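Local coordinates for motility-associated killing factor MakB (Vibrio cholerae serotype O1, PDB 6W1W), which is probably one component of a three-component cytotoxin resembling alpha-pore-forming toxins, a class of proteins that insert helices into membranes to open pores, at residues Y192-V197 with L335-G340; C33-I38 with S213-L218. All blocks are in the same frame, centred on the assembly; numbering follows the deposited sequence.

Contact 1: Y192-V197 with L335-G340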
loop_
_atom_site.group_PDB
_atom_site.type_symbol
_atom_site.label_atom_id
_atom_site.label_comp_id
_atom_site.label_asym_id
_atom_site.label_seq_id
_atom_site.Cartn_x
_atom_site.Cartn_y
_atom_site.Cartn_z
ATOM N N TYR A 192 5.863 12.111 -7.113
ATOM C CA TYR A 192 6.603 10.918 -6.736
ATOM C C TYR A 192 6.921 10.070 -7.967
ATOM O O TYR A 192 6.294 10.194 -9.021
ATOM C CB TYR A 192 5.815 10.106 -5.700
ATOM C CG TYR A 192 5.874 10.699 -4.305
ATOM C CD1 TYR A 192 6.483 10.016 -3.258
ATOM C CD2 TYR A 192 5.346 11.955 -4.043
ATOM C CE1 TYR A 192 6.549 10.566 -1.983
ATOM C CE2 TYR A 192 5.408 12.511 -2.777
ATOM C CZ TYR A 192 6.009 11.816 -1.751
ATOM O OH TYR A 192 6.064 12.387 -0.499
ATOM N N ILE A 193 7.924 9.208 -7.821
ATOM C CA ILE A 193 8.373 8.326 -8.889
ATOM C C ILE A 193 8.378 6.901 -8.362
ATOM O O ILE A 193 9.011 6.614 -7.341
ATOM C CB ILE A 193 9.771 8.713 -9.410
ATOM C CG1 ILE A 193 9.703 10.037 -10.172
ATOM C CG2 ILE A 193 10.345 7.604 -10.285
ATOM C CD1 ILE A 193 11.015 10.452 -10.794
ATOM N N GLN A 194 7.677 6.014 -9.061
ATOM C CA GLN A 194 7.556 4.613 -8.683
ATOM C C GLN A 194 8.363 3.769 -9.661
ATOM O O GLN A 194 8.059 3.744 -10.860
ATOM C CB GLN A 194 6.086 4.187 -8.664
ATOM C CG GLN A 194 5.852 2.700 -8.446
ATOM C CD GLN A 194 4.386 2.375 -8.232
ATOM O OE1 GLN A 194 3.618 3.216 -7.764
ATOM N NE2 GLN A 194 3.988 1.153 -8.580
ATOM N N SER A 195 9.391 3.092 -9.154
ATOM C CA SER A 195 10.250 2.238 -9.961
ATOM C C SER A 195 10.305 0.850 -9.342
ATOM O O SER A 195 10.361 0.710 -8.116
ATOM C CB SER A 195 11.668 2.814 -10.070
ATOM O OG SER A 195 11.660 4.234 -10.115
ATOM N N MET A 196 10.299 -0.176 -10.191
ATOM C CA MET A 196 10.278 -1.559 -9.730
ATOM C C MET A 196 11.705 -2.057 -9.530
ATOM O O MET A 196 12.507 -2.057 -10.470
ATOM C CB MET A 196 9.526 -2.452 -10.721
ATOM C CG MET A 196 8.034 -2.158 -10.829
ATOM S SD MET A 196 7.179 -2.125 -9.233
ATOM C CE MET A 196 7.461 -3.793 -8.643
ATOM N N VAL A 197 12.014 -2.488 -8.312
ATOM C CA VAL A 197 13.345 -2.970 -7.966
ATOM C C VAL A 197 13.264 -4.488 -7.850
ATOM O O VAL A 197 12.774 -5.027 -6.853
ATOM C CB VAL A 197 13.861 -2.331 -6.674
ATOM C CG1 VAL A 197 15.258 -2.834 -6.360
ATOM C CG2 VAL A 197 13.837 -0.830 -6.793
ATOM N N LEU A 335 -3.902 11.035 -10.006
ATOM C CA LEU A 335 -3.091 10.951 -11.209
ATOM C C LEU A 335 -2.204 9.708 -11.154
ATOM O O LEU A 335 -1.666 9.376 -10.091
ATOM C CB LEU A 335 -2.227 12.203 -11.365
ATOM C CG LEU A 335 -2.733 13.319 -12.287
ATOM C CD1 LEU A 335 -4.238 13.494 -12.174
ATOM C CD2 LEU A 335 -2.020 14.631 -11.977
ATOM N N PRO A 336 -2.031 9.003 -12.270
ATOM C CA PRO A 336 -1.177 7.807 -12.270
ATOM C C PRO A 336 0.257 8.170 -11.942
ATOM O O PRO A 336 0.781 9.181 -12.440
ATOM C CB PRO A 336 -1.310 7.278 -13.709
ATOM C CG PRO A 336 -1.696 8.473 -14.517
ATOM C CD PRO A 336 -2.565 9.304 -13.609
ATOM N N PRO A 337 0.933 7.380 -11.108
ATOM C CA PRO A 337 2.296 7.736 -10.706
ATOM C C PRO A 337 3.260 7.648 -11.878
ATOM O O PRO A 337 3.066 6.874 -12.820
ATOM C CB PRO A 337 2.634 6.703 -9.626
ATOM C CG PRO A 337 1.779 5.523 -9.969
ATOM C CD PRO A 337 0.500 6.092 -10.532
ATOM N N ASN A 338 4.303 8.471 -11.819
ATOM C CA ASN A 338 5.334 8.430 -12.845
ATOM C C ASN A 338 6.120 7.133 -12.726
ATOM O O ASN A 338 6.567 6.759 -11.636
ATOM C CB ASN A 338 6.262 9.636 -12.718
ATOM C CG ASN A 338 5.507 10.950 -12.658
ATOM O OD1 ASN A 338 4.472 11.058 -11.998
ATOM N ND2 ASN A 338 6.022 11.958 -13.355
ATOM N N VAL A 339 6.280 6.437 -13.845
ATOM C CA VAL A 339 6.949 5.143 -13.851
ATOM C C VAL A 339 8.415 5.377 -14.197
ATOM O O VAL A 339 8.748 5.747 -15.325
ATOM C CB VAL A 339 6.288 4.170 -14.832
ATOM C CG1 VAL A 339 6.704 2.738 -14.523
ATOM C CG2 VAL A 339 4.778 4.318 -14.779
ATOM N N GLY A 340 9.288 5.176 -13.212
ATOM C CA GLY A 340 10.715 5.247 -13.431
ATOM C C GLY A 340 11.256 3.985 -14.075
ATOM O O GLY A 340 10.552 2.996 -14.279
#
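Gln194 meets Pro337 because its CG is anti to the backbone N (chi1 173°) and the chain stays extended beyond CG. It therefore runs alongside the proline ring, both side chains pointing the same way, and OE1 comes to 3.7 Å from Pro337 CG, a polar atom grazing an apolar rim without bonding to it. Ile193 follows the same logic with its branch: CG2 lies anti to the backbone N and reaches 3.9 Å from Gly340 N.

The backbone then shows how, in a parallel pairing, one residue bonds to the two residues flanking its partner. The amide of Gln194 donates to Asn338 O, with Gln194 N 2.9 Å from that oxygen and the N-H pointing almost straight at it (170°). The carbonyl of Gln194 takes up the other bond, Gly340 N to Gln194 O at 3.0 Å, where the donor stands 48° above the carbonyl plane. A CA-H contact adds to the grip on this oxygen, Val339 CA lying 3.5 Å from Gln194 O. Gln194 and Val339 are thus bridged, their side chains on one face of the sheet. On the face carrying Ile193, Ser195 OG settles over the bare backbone of Gly340, 3.6 Å from its CA. At the near end, Asn338 CB touches the carbonyl oxygen of Tyr192 at 3.7 Å.

Helix 9-35 covers the Gln194 side through Asn28, whereas Ser195 on the opposite face rests on Ala225 of helix 225-230. Strand 193-203 is an inner strand of a mixed sheet, antiparallel to 209-220 on one edge and parallel to 338-346 on the other. Such a small sheet, set beside a long helical bundle, is consistent with the head region of an alpha-pore-forming toxin of the ClyA type.

Contact 2: C33-I38 with S213-L218. With EDO (1,2-ethanediol), chain C.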
loop_
_atom_site.group_PDB
_atom_site.type_symbol
_atom_site.label_atom_id
_atom_site.label_comp_id
_atom_site.label_asym_id
_atom_site.label_seq_id
_atom_site.Cartn_x
_atom_site.Cartn_y
_atom_site.Cartn_z
ATOM N N CYS A 33 3.781 -10.124 -5.216
ATOM C CA CYS A 33 3.304 -11.502 -5.281
ATOM C C CYS A 33 3.333 -12.051 -6.699
ATOM O O CYS A 33 3.635 -13.236 -6.892
ATOM C CB CYS A 33 1.892 -11.602 -4.705
ATOM S SG CYS A 33 1.851 -11.957 -2.931
ATOM N N ASN A 34 3.029 -11.214 -7.696
ATOM C CA ASN A 34 3.095 -11.674 -9.081
ATOM C C ASN A 34 4.537 -11.864 -9.525
ATOM O O ASN A 34 4.864 -12.853 -10.194
ATOM C CB ASN A 34 2.373 -10.697 -10.015
ATOM C CG ASN A 34 0.863 -10.678 -9.801
ATOM O OD1 ASN A 34 0.266 -11.670 -9.370
ATOM N ND2 ASN A 34 0.236 -9.545 -10.111
ATOM N N SER A 35 5.417 -10.934 -9.148
ATOM C CA SER A 35 6.821 -11.005 -9.535
ATOM C C SER A 35 7.543 -12.210 -8.942
ATOM O O SER A 35 8.543 -12.652 -9.514
ATOM C CB SER A 35 7.539 -9.724 -9.114
ATOM O OG SER A 35 7.411 -9.514 -7.718
ATOM N N LEU A 36 7.061 -12.752 -7.824
ATOM C CA LEU A 36 7.767 -13.832 -7.143
ATOM C C LEU A 36 7.996 -15.015 -8.076
ATOM O O LEU A 36 7.063 -15.525 -8.700
ATOM C CB LEU A 36 6.982 -14.276 -5.908
ATOM C CG LEU A 36 7.811 -14.753 -4.711
ATOM C CD1 LEU A 36 6.963 -14.837 -3.453
ATOM C CD2 LEU A 36 8.470 -16.085 -4.984
ATOM N N PHE A 37 9.254 -15.443 -8.166
ATOM C CA PHE A 37 9.676 -16.578 -8.973
ATOM C C PHE A 37 10.496 -17.514 -8.098
ATOM O O PHE A 37 11.311 -17.058 -7.293
ATOM C CB PHE A 37 10.504 -16.115 -10.184
ATOM C CG PHE A 37 11.019 -17.238 -11.046
ATOM C CD1 PHE A 37 12.183 -17.911 -10.717
ATOM C CD2 PHE A 37 10.351 -17.602 -12.204
ATOM C CE1 PHE A 37 12.655 -18.936 -11.513
ATOM C CE2 PHE A 37 10.822 -18.626 -13.007
ATOM C CZ PHE A 37 11.974 -19.292 -12.661
ATOM N N ILE A 38 10.281 -18.821 -8.250
ATOM C CA ILE A 38 11.022 -19.824 -7.488
ATOM C C ILE A 38 11.406 -20.953 -8.435
ATOM O O ILE A 38 10.533 -21.689 -8.913
ATOM C CB ILE A 38 10.226 -20.373 -6.296
ATOM C CG1 ILE A 38 9.944 -19.260 -5.286
ATOM C CG2 ILE A 38 10.993 -21.507 -5.636
ATOM C CD1 ILE A 38 9.408 -19.731 -3.963
ATOM N N SER A 213 13.578 -14.682 -7.461
ATOM C CA SER A 213 13.651 -13.287 -7.888
ATOM C C SER A 213 12.292 -12.642 -7.656
ATOM O O SER A 213 11.351 -12.910 -8.407
ATOM C CB SER A 213 14.061 -13.186 -9.356
ATOM O OG SER A 213 12.947 -12.910 -10.188
ATOM N N PHE A 214 12.189 -11.798 -6.635
ATOM C CA PHE A 214 10.968 -11.048 -6.378
ATOM C C PHE A 214 11.254 -9.555 -6.479
ATOM O O PHE A 214 12.389 -9.105 -6.305
ATOM C CB PHE A 214 10.363 -11.399 -5.008
ATOM C CG PHE A 214 10.971 -10.653 -3.852
ATOM C CD1 PHE A 214 12.297 -10.834 -3.511
ATOM C CD2 PHE A 214 10.202 -9.797 -3.083
ATOM C CE1 PHE A 214 12.852 -10.156 -2.442
ATOM C CE2 PHE A 214 10.753 -9.118 -2.010
ATOM C CZ PHE A 214 12.079 -9.300 -1.691
ATOM N N ALA A 215 10.204 -8.790 -6.768
ATOM C CA ALA A 215 10.322 -7.377 -7.091
ATOM C C ALA A 215 9.447 -6.543 -6.165
ATOM O O ALA A 215 8.596 -7.059 -5.439
ATOM C CB ALA A 215 9.943 -7.111 -8.551
ATOM N N GLY A 216 9.662 -5.234 -6.212
ATOM C CA GLY A 216 8.932 -4.316 -5.359
ATOM C C GLY A 216 9.198 -2.887 -5.768
ATOM O O GLY A 216 10.194 -2.586 -6.436
ATOM N N ALA A 217 8.290 -2.005 -5.355
ATOM C CA ALA A 217 8.338 -0.608 -5.761
ATOM C C ALA A 217 9.186 0.211 -4.800
ATOM O O ALA A 217 9.171 -0.010 -3.585
ATOM C CB ALA A 217 6.934 -0.013 -5.836
ATOM N N LEU A 218 9.927 1.161 -5.365
ATOM C CA LEU A 218 10.705 2.134 -4.614
ATOM C C LEU A 218 10.209 3.525 -4.987
ATOM O O LEU A 218 10.030 3.824 -6.173
ATOM C CB LEU A 218 12.201 1.981 -4.917
ATOM C CG LEU A 218 13.193 2.891 -4.189
ATOM C CD1 LEU A 218 13.287 2.536 -2.715
ATOM C CD2 LEU A 218 14.561 2.820 -4.856
HETATM C C1 EDO C . 12.166 -2.624 -1.765
HETATM O O1 EDO C . 11.461 -1.378 -1.674
HETATM C C2 EDO C . 12.082 -3.158 -3.193
HETATM O O2 EDO C . 12.527 -4.519 -3.241
#
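Phe37 and Ser213 exchange backbone bonds in both directions just where helix 9-35 gives out, Leu36 being the first residue to leave helical geometry. Ser213 N donates to Phe37 O at 3.3 Å with an N-H...O angle of 151°. The return bond, Phe37 N to Ser213 O, is equally long, more bent (127°) and weak.

Two residues before Phe37, in the last turn of the helix, the side chain of Ser35 makes a third bond to the strand. Its OG sits between the backbone N and the carbonyl carbon (chi1 57°) and accepts the amide of Ala215, with Ala215 N 3.0 Å from Ser35 OG. The same hydroxyl turns back to the carbonyl oxygens of Thr32, the stronger partner, and Ala31, so it ties the last helical turn to the strand.

This is how a helix end can cover a sheet edge: 209-220 is an outermost strand of the sheet within this chain, and while Phe214 and Gly216 bond inward to strand 193-203, Ser213 and Ala215 offer their backbone groups to the chain leaving the helix.

Looser side-chain packing accompanies these bonds. Ala215 CB lies 3.6 Å from Ser35 CB, and the apolar pair Leu36 CG and Phe214 CB is 4.2 Å apart, though the Phe214 ring leads away. Of the Phe37 side chain only CB reaches the strand, 3.8 Å from Ser213 O. Farther along the strand, a 1,2-ethanediol, probably from the crystallisation liquor, holds weakly to Ala217 O through its O1.

Contacts 1 and 2 lie with their centres about 16 Å apart and meet through the antiparallel pairing of strands 193-203 and 209-220. Two probable hydrogen bonds join them: Val197 N to Gly216 O at 2.6 Å, and Leu218 N to Ser195 O at 2.8 Å. Met196 CE packs 3.5 Å from Gly216 C as well. Contact 1 pairs strand 193-203 with 338-346 on one side, and contact 2 covers part of the outer edge of 209-220, its neighbour on the other. Helix 9-35 serves both, since Asn28 touches Gln194, Met196 and Ala217. The segments alternate along the chain, with the N-terminal helix packed against a hairpin whose other neighbour comes from near the C-terminus.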